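Local coordinates for protein 6-phosphofructokinase isozyme 2 (Escherichia coli, PDB 3UMO) that phosphorylates D-fructose 6-phosphate to fructose 1,6-bisphosphate with MgATP, the first committing step of glycolysis, working as a homodimer, at residues V34-G38 and H68-L73; L146-T150 and E170-A175; V241-P245 and I303-L307; S257-M262 and F278-G283. All blocks are in the same frame, centred on the assembly; numbering follows the deposited sequence.

Four contacts sample a ribokinase-family subunit from its small sheet to its C-terminus. Interactions 3 and 4 are neighbours, their centres 11 Å apart, and they touch where Ile-303 and Tyr-304 pack on Ala-281; along the chain interaction 4 is nested inside the loop that interaction 3 closes. Interaction 4 touches the bound ATP directly, whereas the side chain of Pro-244 in interaction 3 stays about 7 Å from an ATP. Interaction 1 belongs to the sugar-phosphate side, with Gly-38 beside substrate-binding Asp-14, and its centre is 22 Å from that of interaction 4. Interaction 2 packs helices 146-158 and 169-175, its centre 24 Å from that of interaction 4.

Interaction 1 (V34-G38 and H68-L73); sequences VFEPG and HLVSLL
Residues 34-38 run as the outermost strand, within this chain, of the small mixed sheet, hydrogen-bonded to strand 12-19, and helical residues 68-73 cross it almost at right angles. The crossing angle is -84°, the axes approach to 7.8 Å, and the nearest CA pair is Pro-37 with Leu-69 at 5.7 Å. The CA-to-CB bond of Phe-35 points toward the helix, with CB 3.8 Å from CD2 of His-68, at the edge of the imidazole; chi1 m (chi2 -70°) sets the ring. His-68 takes chi1 t; the two rings meet obliquely, centroids 5.5 Å apart and planes at 88°. The phenyl ring also meets Trp-88 of the second subunit. Leu-72, in the mt rotamer, reaches toward the strand: its CD1 lies 3.6 Å from Phe-35 O and 3.8 Å from Glu-36 CA. Pro-37 packs against three leucines of the helix. Leu-69, in the tp rotamer, swings its end toward the strand so that CD1 is 3.5 Å from Pro-37 CA, while Pro-37 CG touches Leu-72 CB at 3.9 Å and CD2 of Leu-73, also mt, at 3.8 Å. Glu-36 points away and makes a weak hydrogen bond to Thr-292. This is a helix packed across the outermost strand of the sheet beside the substrate site, where Gly-38 adjoins Asp-14. With no hydrogen bond between the segments, the contact relies on apolar shape fit.

Interaction 2 (L146-T150 and E170-A175); sequences LEKLT and EALSAA
Two helical segments, 146-150 and 170-175, pack with their N-to-C directions 38° apart (crossing angle -38°) and their axes 8.6 Å apart at closest approach. They draw together toward their C-terminal ends, where the CA atoms of Thr-150 and Ala-175 are 5.4 Å apart. Leu-146, in the mt rotamer, points toward the second helix: its CD1 lies 3.6 Å from Glu-170 CB, its CD2 3.7 Å from Ala-171 N, and its CB 4.0 Å from Ala-174 CB. Glu-147 turns away, and Lys-148 instead hydrogen-bonds Gln-151. Leu-149 returns to the interface as tp, placing CD2 3.5 Å from Ala-171 O, 4.1 Å from Ala-171 CB and 4.3 Å from Ala-175 CB. Thr-150, with chi1 m, donates from OG1 to Ala-174 O at 2.7 Å. Small alanines on one helix receive leucines from the other. Both helices belong to the alpha/beta core of the ribokinase-like fold; strand 162-166 of its parallel sheet lies between them in sequence and touches Ala-175 through Val-165. Chemically, the contact is mainly apolar, with one short hydrogen bond tying a side-chain hydroxyl to a main-chain carbonyl near the end of helix 169-175.

Interaction 3 (V241-P245 and I303-L307); sequences VVPPP and IYAYL
In this ribokinase-family fold, the proline-rich segment 241-245, which leaves strand 238-241 and leads toward helix 254-267, packs against the last helix of the chain through residues 303-307. The segment is extended through Pro-244, with Pro-243 and Pro-244 near phi/psi -68/160, and turns at Pro-245 (psi 75°), while 303-307 is regular helix, held by Leu-307 N to Ile-303 O at 2.9 Å. The nearest CA atoms, Pro-244 and Ile-303, are 7.3 Å apart, so side chains bridge the gap.

Apolar packing dominates. Pro-244 (C-gamma endo) faces the helix, its CD 3.7 Å from CG2 of Ile-303 and 4.3 Å from CD2 of Leu-307; Ile-303 and Leu-307 are both mt, one turn apart. At the start of the segment Val-241, with chi1 t, sets CG1 4.0 Å from Leu-307 CD1. The aromatic contribution comes from Tyr-306, whose chi1 t sends its ring alongside the prolines: CE2 approaches Pro-244 CB to 3.5 Å obliquely, and OH lies 4.3 Å from Pro-245 CD. Arg-309 makes a cation-pi contact with this ring.

Between subunits, Val-242 meets Val-242 of the third subunit, and Pro-244 packs on Pro-202 of that subunit. No hydrogen bond joins the two segments; their closest polar-to-apolar approach is Val-242 O to Leu-307 CD2, 3.3 Å.

Interaction 4 (S257-M262 and F278-G283); sequences SMVGAM and FGVAAG. With ATP (adenosine-5'-triphosphate), chain E.
The ATP pocket is lined here by two helices packed at close range. Helical segments 257-262 and 278-283 run roughly antiparallel, at 145°, with axes 7.2 Å apart and the CA atoms of Met-258 and Gly-279 only 4.3 Å apart. Gly-279 makes this possible: a CB there would clash with CG of Met-262, which instead rests 3.6 Å from Gly-279 CA. A CA-H...O contact joins Met-258 CA to Gly-279 O at 3.5 Å.

Ala-261 faces the other helix, its CB 3.4 Å from both Ala-282 CB and Phe-278 CD2. Phe-278, with chi1 t, presents its ring edge to Ala-261 O, which lies 3.3 Å from CD2. Farther along, Ala-282 CB lies 3.5 Å from Ser-257 O, while Ser-257 OG hydrogen-bonds to Gly-253 and Cys-295.

Met-258 has chi1 and chi2 both t, and chi3 of -93° turns CE to 3.6 Å from Val-280 CG2 and 3.2 Å from ATP O3'. ATP O2' donates a weak hydrogen bond to Val-280 O at 3.3 Å, and Gly-283 C lies 3.3 Å from ATP O4'; a CB on Gly-283 would strike that ribose oxygen. Lys-185, Ser-224 and Ser-284 also hydrogen-bond the nucleotide. Small residues thus bring the two helices together beside the ribose, in the nucleotide site of a PfkB carbohydrate kinase of the ribokinase fold.

Interaction 1 (V34-G38 and H68-L73)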
loop_
_atom_site.group_PDB
_atom_site.type_symbol
_atom_site.label_atom_id
_atom_site.label_comp_id
_atom_site.label_asym_id
_atom_site.label_seq_id
_atom_site.Cartn_x
_atom_site.Cartn_y
_atom_site.Cartn_z
ATOM N N VAL A 34 2.195 -21.421 9.992
ATOM C CA VAL A 34 2.222 -22.785 9.488
ATOM C C VAL A 34 3.524 -22.936 8.719
ATOM O O VAL A 34 3.823 -22.122 7.845
ATOM C CB VAL A 34 1.032 -23.077 8.551
ATOM C CG1 VAL A 34 1.218 -24.427 7.862
ATOM C CG2 VAL A 34 -0.275 -23.046 9.333
ATOM N N PHE A 35 4.311 -23.955 9.047
ATOM C CA PHE A 35 5.597 -24.134 8.380
ATOM C C PHE A 35 5.469 -25.010 7.146
ATOM O O PHE A 35 4.692 -25.964 7.122
ATOM C CB PHE A 35 6.639 -24.712 9.340
ATOM C CG PHE A 35 6.878 -23.853 10.547
ATOM C CD1 PHE A 35 7.524 -22.636 10.423
ATOM C CD2 PHE A 35 6.442 -24.251 11.804
ATOM C CE1 PHE A 35 7.745 -21.826 11.528
ATOM C CE2 PHE A 35 6.656 -23.444 12.917
ATOM C CZ PHE A 35 7.311 -22.228 12.776
ATOM N N GLU A 36 6.227 -24.668 6.112
ATOM C CA GLU A 36 6.213 -25.451 4.882
ATOM C C GLU A 36 7.610 -25.483 4.273
ATOM O O GLU A 36 8.416 -24.572 4.499
ATOM C CB GLU A 36 5.207 -24.875 3.880
ATOM C CG GLU A 36 5.686 -23.625 3.164
ATOM C CD GLU A 36 4.546 -22.811 2.574
ATOM O OE1 GLU A 36 3.373 -23.087 2.908
ATOM O OE2 GLU A 36 4.829 -21.888 1.780
ATOM N N PRO A 37 7.906 -26.545 3.508
ATOM C CA PRO A 37 9.200 -26.634 2.826
ATOM C C PRO A 37 9.350 -25.554 1.766
ATOM O O PRO A 37 8.405 -25.245 1.038
ATOM C CB PRO A 37 9.151 -28.017 2.165
ATOM C CG PRO A 37 8.172 -28.795 2.985
ATOM C CD PRO A 37 7.126 -27.789 3.366
ATOM N N GLY A 38 10.537 -24.972 1.687
ATOM C CA GLY A 38 10.797 -23.951 0.694
ATOM C C GLY A 38 12.050 -24.278 -0.081
ATOM O O GLY A 38 12.908 -25.018 0.398
ATOM N N HIS A 68 13.041 -29.656 11.049
ATOM C CA HIS A 68 11.615 -29.545 10.784
ATOM C C HIS A 68 11.346 -29.628 9.290
ATOM O O HIS A 68 10.369 -30.239 8.861
ATOM C CB HIS A 68 11.040 -28.250 11.362
ATOM C CG HIS A 68 9.551 -28.272 11.506
ATOM N ND1 HIS A 68 8.887 -29.282 12.164
ATOM C CD2 HIS A 68 8.597 -27.418 11.064
ATOM C CE1 HIS A 68 7.587 -29.047 12.131
ATOM N NE2 HIS A 68 7.384 -27.923 11.467
ATOM N N LEU A 69 12.216 -29.000 8.502
ATOM C CA LEU A 69 12.137 -29.085 7.046
ATOM C C LEU A 69 12.171 -30.546 6.585
ATOM O O LEU A 69 11.348 -30.976 5.766
ATOM C CB LEU A 69 13.291 -28.301 6.406
ATOM C CG LEU A 69 13.455 -28.412 4.885
ATOM C CD1 LEU A 69 12.212 -27.899 4.184
ATOM C CD2 LEU A 69 14.683 -27.642 4.410
ATOM N N VAL A 70 13.122 -31.303 7.126
ATOM C CA VAL A 70 13.265 -32.717 6.802
ATOM C C VAL A 70 12.022 -33.501 7.215
ATOM O O VAL A 70 11.547 -34.374 6.482
ATOM C CB VAL A 70 14.515 -33.308 7.481
ATOM C CG1 VAL A 70 14.557 -34.826 7.329
ATOM C CG2 VAL A 70 15.773 -32.678 6.885
ATOM N N SER A 71 11.491 -33.170 8.386
ATOM C CA SER A 71 10.308 -33.848 8.910
ATOM C C SER A 71 9.062 -33.579 8.068
ATOM O O SER A 71 8.224 -34.466 7.881
ATOM C CB SER A 71 10.061 -33.438 10.362
ATOM O OG SER A 71 8.805 -33.914 10.818
ATOM N N LEU A 72 8.934 -32.350 7.576
ATOM C CA LEU A 72 7.796 -31.983 6.743
ATOM C C LEU A 72 7.810 -32.770 5.445
ATOM O O LEU A 72 6.765 -33.212 4.971
ATOM C CB LEU A 72 7.799 -30.483 6.446
ATOM C CG LEU A 72 7.394 -29.579 7.612
ATOM C CD1 LEU A 72 7.556 -28.118 7.233
ATOM C CD2 LEU A 72 5.960 -29.871 8.047
ATOM N N LEU A 73 8.999 -32.946 4.872
ATOM C CA LEU A 73 9.130 -33.682 3.617
ATOM C C LEU A 73 8.850 -35.166 3.821
ATOM O O LEU A 73 8.282 -35.824 2.945
ATOM C CB LEU A 73 10.510 -33.455 2.991
ATOM C CG LEU A 73 10.684 -32.031 2.458
ATOM C CD1 LEU A 73 12.137 -31.747 2.087
ATOM C CD2 LEU A 73 9.769 -31.804 1.263
#

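Interaction 2 (L146-T150 and E170-A175)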
loop_
_atom_site.group_PDB
_atom_site.type_symbol
_atom_site.label_atom_id
_atom_site.label_comp_id
_atom_site.label_asym_id
_atom_site.label_seq_id
_atom_site.Cartn_x
_atom_site.Cartn_y
_atom_site.Cartn_z
ATOM N N LEU A 146 30.754 -19.036 -7.804
ATOM C CA LEU A 146 30.077 -19.432 -9.034
ATOM C C LEU A 146 30.810 -20.569 -9.737
ATOM O O LEU A 146 30.182 -21.462 -10.306
ATOM C CB LEU A 146 29.936 -18.238 -9.976
ATOM C CG LEU A 146 29.061 -17.075 -9.501
ATOM C CD1 LEU A 146 29.322 -15.847 -10.359
ATOM C CD2 LEU A 146 27.588 -17.453 -9.541
ATOM N N GLU A 147 32.140 -20.537 -9.679
ATOM C CA GLU A 147 32.963 -21.573 -10.296
ATOM C C GLU A 147 32.683 -22.964 -9.728
ATOM O O GLU A 147 32.800 -23.960 -10.443
ATOM C CB GLU A 147 34.456 -21.231 -10.177
ATOM C CG GLU A 147 34.927 -20.918 -8.764
ATOM C CD GLU A 147 36.435 -20.744 -8.674
ATOM O OE1 GLU A 147 37.156 -21.327 -9.512
ATOM O OE2 GLU A 147 36.900 -20.024 -7.763
ATOM N N LYS A 148 32.306 -23.030 -8.452
ATOM C CA LYS A 148 32.001 -24.309 -7.807
ATOM C C LYS A 148 30.690 -24.901 -8.328
ATOM O O LYS A 148 30.529 -26.124 -8.396
ATOM C CB LYS A 148 31.944 -24.157 -6.282
ATOM C CG LYS A 148 33.242 -23.694 -5.642
ATOM C CD LYS A 148 34.381 -24.681 -5.868
ATOM C CE LYS A 148 34.180 -25.984 -5.105
ATOM N NZ LYS A 148 33.510 -27.046 -5.910
ATOM N N LEU A 149 29.752 -24.033 -8.680
ATOM C CA LEU A 149 28.503 -24.483 -9.277
ATOM C C LEU A 149 28.776 -25.037 -10.669
ATOM O O LEU A 149 28.221 -26.061 -11.061
ATOM C CB LEU A 149 27.496 -23.338 -9.354
ATOM C CG LEU A 149 26.154 -23.674 -10.003
ATOM C CD1 LEU A 149 25.436 -24.772 -9.224
ATOM C CD2 LEU A 149 25.286 -22.425 -10.098
ATOM N N THR A 150 29.644 -24.353 -11.408
ATOM C CA THR A 150 30.069 -24.821 -12.720
ATOM C C THR A 150 30.749 -26.185 -12.597
ATOM O O THR A 150 30.460 -27.106 -13.361
ATOM C CB THR A 150 31.023 -23.811 -13.388
ATOM O OG1 THR A 150 30.318 -22.593 -13.659
ATOM C CG2 THR A 150 31.574 -24.364 -14.688
ATOM N N GLU A 170 23.792 -14.495 -11.906
ATOM C CA GLU A 170 25.102 -15.045 -12.242
ATOM C C GLU A 170 25.140 -16.569 -12.103
ATOM O O GLU A 170 25.909 -17.245 -12.790
ATOM C CB GLU A 170 26.184 -14.412 -11.361
ATOM C CG GLU A 170 26.234 -12.895 -11.411
ATOM C CD GLU A 170 27.353 -12.323 -10.559
ATOM O OE1 GLU A 170 28.277 -11.705 -11.129
ATOM O OE2 GLU A 170 27.312 -12.493 -9.321
ATOM N N ALA A 171 24.306 -17.102 -11.214
ATOM C CA ALA A 171 24.213 -18.545 -11.018
ATOM C C ALA A 171 23.716 -19.258 -12.281
ATOM O O ALA A 171 24.221 -20.322 -12.639
ATOM C CB ALA A 171 23.312 -18.870 -9.827
ATOM N N LEU A 172 22.734 -18.671 -12.955
ATOM C CA LEU A 172 22.198 -19.269 -14.180
ATOM C C LEU A 172 23.253 -19.271 -15.288
ATOM O O LEU A 172 23.442 -20.269 -15.987
ATOM C CB LEU A 172 20.935 -18.529 -14.636
ATOM C CG LEU A 172 20.260 -19.039 -15.916
ATOM C CD1 LEU A 172 19.816 -20.494 -15.766
ATOM C CD2 LEU A 172 19.071 -18.157 -16.282
ATOM N N SER A 173 23.944 -18.148 -15.448
ATOM C CA SER A 173 25.012 -18.065 -16.437
ATOM C C SER A 173 26.121 -19.069 -16.125
ATOM O O SER A 173 26.675 -19.696 -17.026
ATOM C CB SER A 173 25.588 -16.648 -16.496
ATOM O OG SER A 173 24.583 -15.703 -16.819
ATOM N N ALA A 174 26.433 -19.218 -14.843
ATOM C CA ALA A 174 27.505 -20.115 -14.418
ATOM C C ALA A 174 27.106 -21.568 -14.644
ATOM O O ALA A 174 27.940 -22.411 -14.960
ATOM C CB ALA A 174 27.846 -19.881 -12.953
ATOM N N ALA A 175 25.818 -21.846 -14.481
ATOM C CA ALA A 175 25.301 -23.199 -14.634
ATOM C C ALA A 175 25.305 -23.619 -16.098
ATOM O O ALA A 175 25.353 -24.806 -16.413
ATOM C CB ALA A 175 23.892 -23.296 -14.052
#

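Interaction 3 (V241-P245 and I303-L307)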
loop_
_atom_site.group_PDB
_atom_site.type_symbol
_atom_site.label_atom_id
_atom_site.label_comp_id
_atom_site.label_asym_id
_atom_site.label_seq_id
_atom_site.Cartn_x
_atom_site.Cartn_y
_atom_site.Cartn_z
ATOM N N VAL A 241 3.039 -22.676 -26.230
ATOM C CA VAL A 241 1.842 -23.259 -25.653
ATOM C C VAL A 241 1.237 -22.242 -24.701
ATOM O O VAL A 241 1.921 -21.745 -23.807
ATOM C CB VAL A 241 2.169 -24.552 -24.899
ATOM C CG1 VAL A 241 0.927 -25.063 -24.154
ATOM C CG2 VAL A 241 2.681 -25.603 -25.867
ATOM N N VAL A 242 -0.040 -21.927 -24.908
ATOM C CA VAL A 242 -0.744 -20.948 -24.081
ATOM C C VAL A 242 -1.781 -21.670 -23.220
ATOM O O VAL A 242 -2.495 -22.541 -23.715
ATOM C CB VAL A 242 -1.434 -19.905 -24.979
ATOM C CG1 VAL A 242 -1.968 -18.721 -24.168
ATOM C CG2 VAL A 242 -0.449 -19.425 -26.037
ATOM N N PRO A 243 -1.860 -21.317 -21.924
ATOM C CA PRO A 243 -2.845 -21.954 -21.045
ATOM C C PRO A 243 -4.259 -21.561 -21.442
ATOM O O PRO A 243 -4.461 -20.547 -22.120
ATOM C CB PRO A 243 -2.550 -21.342 -19.665
ATOM C CG PRO A 243 -1.312 -20.533 -19.808
ATOM C CD PRO A 243 -1.123 -20.238 -21.252
ATOM N N PRO A 244 -5.248 -22.349 -21.008
ATOM C CA PRO A 244 -6.640 -21.964 -21.241
ATOM C C PRO A 244 -6.998 -20.725 -20.426
ATOM O O PRO A 244 -6.310 -20.415 -19.443
ATOM C CB PRO A 244 -7.431 -23.186 -20.749
ATOM C CG PRO A 244 -6.511 -23.905 -19.829
ATOM C CD PRO A 244 -5.129 -23.666 -20.359
ATOM N N PRO A 245 -8.053 -20.006 -20.843
ATOM C CA PRO A 245 -8.431 -18.747 -20.191
ATOM C C PRO A 245 -9.201 -18.980 -18.899
ATOM O O PRO A 245 -10.422 -18.819 -18.859
ATOM C CB PRO A 245 -9.316 -18.061 -21.238
ATOM C CG PRO A 245 -9.884 -19.173 -22.053
ATOM C CD PRO A 245 -8.855 -20.274 -22.052
ATOM N N ILE A 303 -6.157 -29.644 -17.665
ATOM C CA ILE A 303 -5.553 -28.646 -18.543
ATOM C C ILE A 303 -4.775 -29.322 -19.678
ATOM O O ILE A 303 -4.899 -28.935 -20.841
ATOM C CB ILE A 303 -4.643 -27.674 -17.767
ATOM C CG1 ILE A 303 -5.479 -26.858 -16.775
ATOM C CG2 ILE A 303 -3.913 -26.742 -18.743
ATOM C CD1 ILE A 303 -4.661 -26.107 -15.728
ATOM N N TYR A 304 -3.993 -30.345 -19.343
ATOM C CA TYR A 304 -3.238 -31.072 -20.361
ATOM C C TYR A 304 -4.146 -31.680 -21.434
ATOM O O TYR A 304 -3.830 -31.621 -22.620
ATOM C CB TYR A 304 -2.354 -32.147 -19.723
ATOM C CG TYR A 304 -1.537 -32.935 -20.721
ATOM C CD1 TYR A 304 -0.394 -32.393 -21.297
ATOM C CD2 TYR A 304 -1.913 -34.223 -21.089
ATOM C CE1 TYR A 304 0.356 -33.112 -22.210
ATOM C CE2 TYR A 304 -1.172 -34.951 -22.001
ATOM C CZ TYR A 304 -0.040 -34.394 -22.558
ATOM O OH TYR A 304 0.689 -35.127 -23.464
ATOM N N ALA A 305 -5.274 -32.251 -21.020
ATOM C CA ALA A 305 -6.236 -32.802 -21.975
ATOM C C ALA A 305 -6.739 -31.732 -22.942
ATOM O O ALA A 305 -6.863 -31.976 -24.147
ATOM C CB ALA A 305 -7.404 -33.452 -21.245
ATOM N N TYR A 306 -7.027 -30.548 -22.407
ATOM C CA TYR A 306 -7.466 -29.421 -23.225
ATOM C C TYR A 306 -6.389 -29.021 -24.227
ATOM O O TYR A 306 -6.674 -28.834 -25.403
ATOM C CB TYR A 306 -7.834 -28.231 -22.339
ATOM C CG TYR A 306 -8.028 -26.921 -23.077
ATOM C CD1 TYR A 306 -9.248 -26.605 -23.667
ATOM C CD2 TYR A 306 -6.998 -25.988 -23.160
ATOM C CE1 TYR A 306 -9.430 -25.407 -24.328
ATOM C CE2 TYR A 306 -7.172 -24.789 -23.824
ATOM C CZ TYR A 306 -8.392 -24.503 -24.402
ATOM O OH TYR A 306 -8.568 -23.307 -25.059
ATOM N N LEU A 307 -5.150 -28.894 -23.757
ATOM C CA LEU A 307 -4.044 -28.510 -24.630
ATOM C C LEU A 307 -3.760 -29.555 -25.709
ATOM O O LEU A 307 -3.210 -29.232 -26.767
ATOM C CB LEU A 307 -2.777 -28.268 -23.810
ATOM C CG LEU A 307 -2.832 -27.163 -22.759
ATOM C CD1 LEU A 307 -1.581 -27.207 -21.898
ATOM C CD2 LEU A 307 -2.997 -25.801 -23.416
#

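Interaction 4 (S257-M262 and F278-G283)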
loop_
_atom_site.group_PDB
_atom_site.type_symbol
_atom_site.label_atom_id
_atom_site.label_comp_id
_atom_site.label_asym_id
_atom_site.label_seq_id
_atom_site.Cartn_x
_atom_site.Cartn_y
_atom_site.Cartn_z
ATOM N N SER A 257 6.226 -26.043 -10.308
ATOM C CA SER A 257 5.270 -27.031 -10.789
ATOM C C SER A 257 5.542 -27.341 -12.250
ATOM O O SER A 257 5.547 -28.507 -12.652
ATOM C CB SER A 257 3.833 -26.534 -10.625
ATOM O OG SER A 257 3.482 -26.470 -9.250
ATOM N N MET A 258 5.760 -26.297 -13.045
ATOM C CA MET A 258 6.102 -26.488 -14.452
ATOM C C MET A 258 7.380 -27.307 -14.622
ATOM O O MET A 258 7.433 -28.225 -15.451
ATOM C CB MET A 258 6.251 -25.137 -15.163
ATOM C CG MET A 258 6.951 -25.245 -16.512
ATOM S SD MET A 258 6.916 -23.690 -17.426
ATOM C CE MET A 258 5.445 -23.923 -18.423
ATOM N N VAL A 259 8.417 -26.972 -13.858
ATOM C CA VAL A 259 9.674 -27.720 -13.946
ATOM C C VAL A 259 9.501 -29.191 -13.569
ATOM O O VAL A 259 10.034 -30.078 -14.251
ATOM C CB VAL A 259 10.801 -27.059 -13.127
ATOM C CG1 VAL A 259 12.025 -27.961 -13.073
ATOM C CG2 VAL A 259 11.153 -25.713 -13.738
ATOM N N GLY A 260 8.742 -29.448 -12.503
ATOM C CA GLY A 260 8.446 -30.811 -12.087
ATOM C C GLY A 260 7.791 -31.610 -13.201
ATOM O O GLY A 260 8.189 -32.746 -13.487
ATOM N N ALA A 261 6.805 -31.000 -13.850
ATOM C CA ALA A 261 6.088 -31.653 -14.944
ATOM C C ALA A 261 6.984 -31.924 -16.143
ATOM O O ALA A 261 6.924 -33.001 -16.750
ATOM C CB ALA A 261 4.893 -30.814 -15.367
ATOM N N MET A 262 7.791 -30.937 -16.518
ATOM C CA MET A 262 8.657 -31.122 -17.674
ATOM C C MET A 262 9.735 -32.163 -17.399
ATOM O O MET A 262 10.124 -32.912 -18.293
ATOM C CB MET A 262 9.255 -29.791 -18.144
ATOM C CG MET A 262 8.176 -28.849 -18.682
ATOM S SD MET A 262 8.818 -27.431 -19.581
ATOM C CE MET A 262 9.898 -26.673 -18.360
ATOM N N PHE A 278 2.693 -30.320 -20.972
ATOM C CA PHE A 278 2.518 -30.813 -19.614
ATOM C C PHE A 278 3.065 -29.789 -18.624
ATOM O O PHE A 278 2.493 -29.581 -17.552
ATOM C CB PHE A 278 3.221 -32.160 -19.440
ATOM C CG PHE A 278 2.768 -32.931 -18.234
ATOM C CD1 PHE A 278 1.429 -33.240 -18.061
ATOM C CD2 PHE A 278 3.681 -33.370 -17.285
ATOM C CE1 PHE A 278 1.002 -33.958 -16.954
ATOM C CE2 PHE A 278 3.256 -34.091 -16.168
ATOM C CZ PHE A 278 1.918 -34.383 -16.006
ATOM N N GLY A 279 4.160 -29.130 -19.000
ATOM C CA GLY A 279 4.725 -28.064 -18.183
ATOM C C GLY A 279 3.746 -26.915 -17.982
ATOM O O GLY A 279 3.548 -26.439 -16.859
ATOM N N VAL A 280 3.142 -26.445 -19.070
ATOM C CA VAL A 280 2.153 -25.376 -18.972
ATOM C C VAL A 280 0.939 -25.835 -18.167
ATOM O O VAL A 280 0.409 -25.074 -17.351
ATOM C CB VAL A 280 1.725 -24.854 -20.366
ATOM C CG1 VAL A 280 0.423 -24.046 -20.278
ATOM C CG2 VAL A 280 2.839 -24.004 -20.954
ATOM N N ALA A 281 0.507 -27.074 -18.390
ATOM C CA ALA A 281 -0.635 -27.608 -17.645
ATOM C C ALA A 281 -0.386 -27.583 -16.138
ATOM O O ALA A 281 -1.251 -27.157 -15.368
ATOM C CB ALA A 281 -0.995 -29.025 -18.116
ATOM N N ALA A 282 0.794 -28.030 -15.718
ATOM C CA ALA A 282 1.120 -28.053 -14.292
ATOM C C ALA A 282 1.347 -26.655 -13.734
ATOM O O ALA A 282 0.905 -26.339 -12.623
ATOM C CB ALA A 282 2.336 -28.927 -14.036
ATOM N N GLY A 283 2.073 -25.824 -14.483
ATOM C CA GLY A 283 2.305 -24.454 -14.061
ATOM C C GLY A 283 0.990 -23.713 -13.836
ATOM O O GLY A 283 0.792 -23.050 -12.818
HETATM P PG ATP E . 7.999 -18.653 -10.321
HETATM O O1G ATP E . 9.361 -19.216 -10.114
HETATM O O2G ATP E . 7.088 -19.500 -9.437
HETATM O O3G ATP E . 7.895 -17.207 -9.976
HETATM P PB ATP E . 8.348 -18.439 -13.032
HETATM O O1B ATP E . 8.465 -16.885 -13.068
HETATM O O2B ATP E . 9.701 -19.174 -13.140
HETATM O O3B ATP E . 7.512 -18.943 -11.771
HETATM P PA ATP E . 6.165 -18.463 -14.909
HETATM O O1A ATP E . 5.668 -17.220 -14.232
HETATM O O2A ATP E . 6.322 -18.309 -16.423
HETATM O O3A ATP E . 7.509 -18.933 -14.288
HETATM O "O5'" ATP E . 5.140 -19.648 -14.544
HETATM C "C5'" ATP E . 5.263 -20.873 -15.181
HETATM C "C4'" ATP E . 4.063 -21.422 -15.810
HETATM O "O4'" ATP E . 2.969 -21.295 -14.877
HETATM C "C3'" ATP E . 3.621 -20.631 -16.970
HETATM O "O3'" ATP E . 4.281 -20.999 -18.121
HETATM C "C2'" ATP E . 2.174 -20.903 -17.015
HETATM O "O2'" ATP E . 1.945 -22.165 -17.493
HETATM C "C1'" ATP E . 1.818 -20.885 -15.578
HETATM N N9 ATP E . 1.407 -19.552 -15.140
HETATM C C8 ATP E . 2.177 -18.653 -14.500
HETATM N N7 ATP E . 1.420 -17.549 -14.278
HETATM C C5 ATP E . 0.183 -17.754 -14.776
HETATM C C6 ATP E . -0.983 -16.983 -14.824
HETATM N N6 ATP E . -1.026 -15.600 -14.242
HETATM N N1 ATP E . -2.074 -17.506 -15.411
HETATM C C2 ATP E . -2.058 -18.741 -15.941
HETATM N N3 ATP E . -0.958 -19.499 -15.905
HETATM C C4 ATP E . 0.167 -19.036 -15.331
#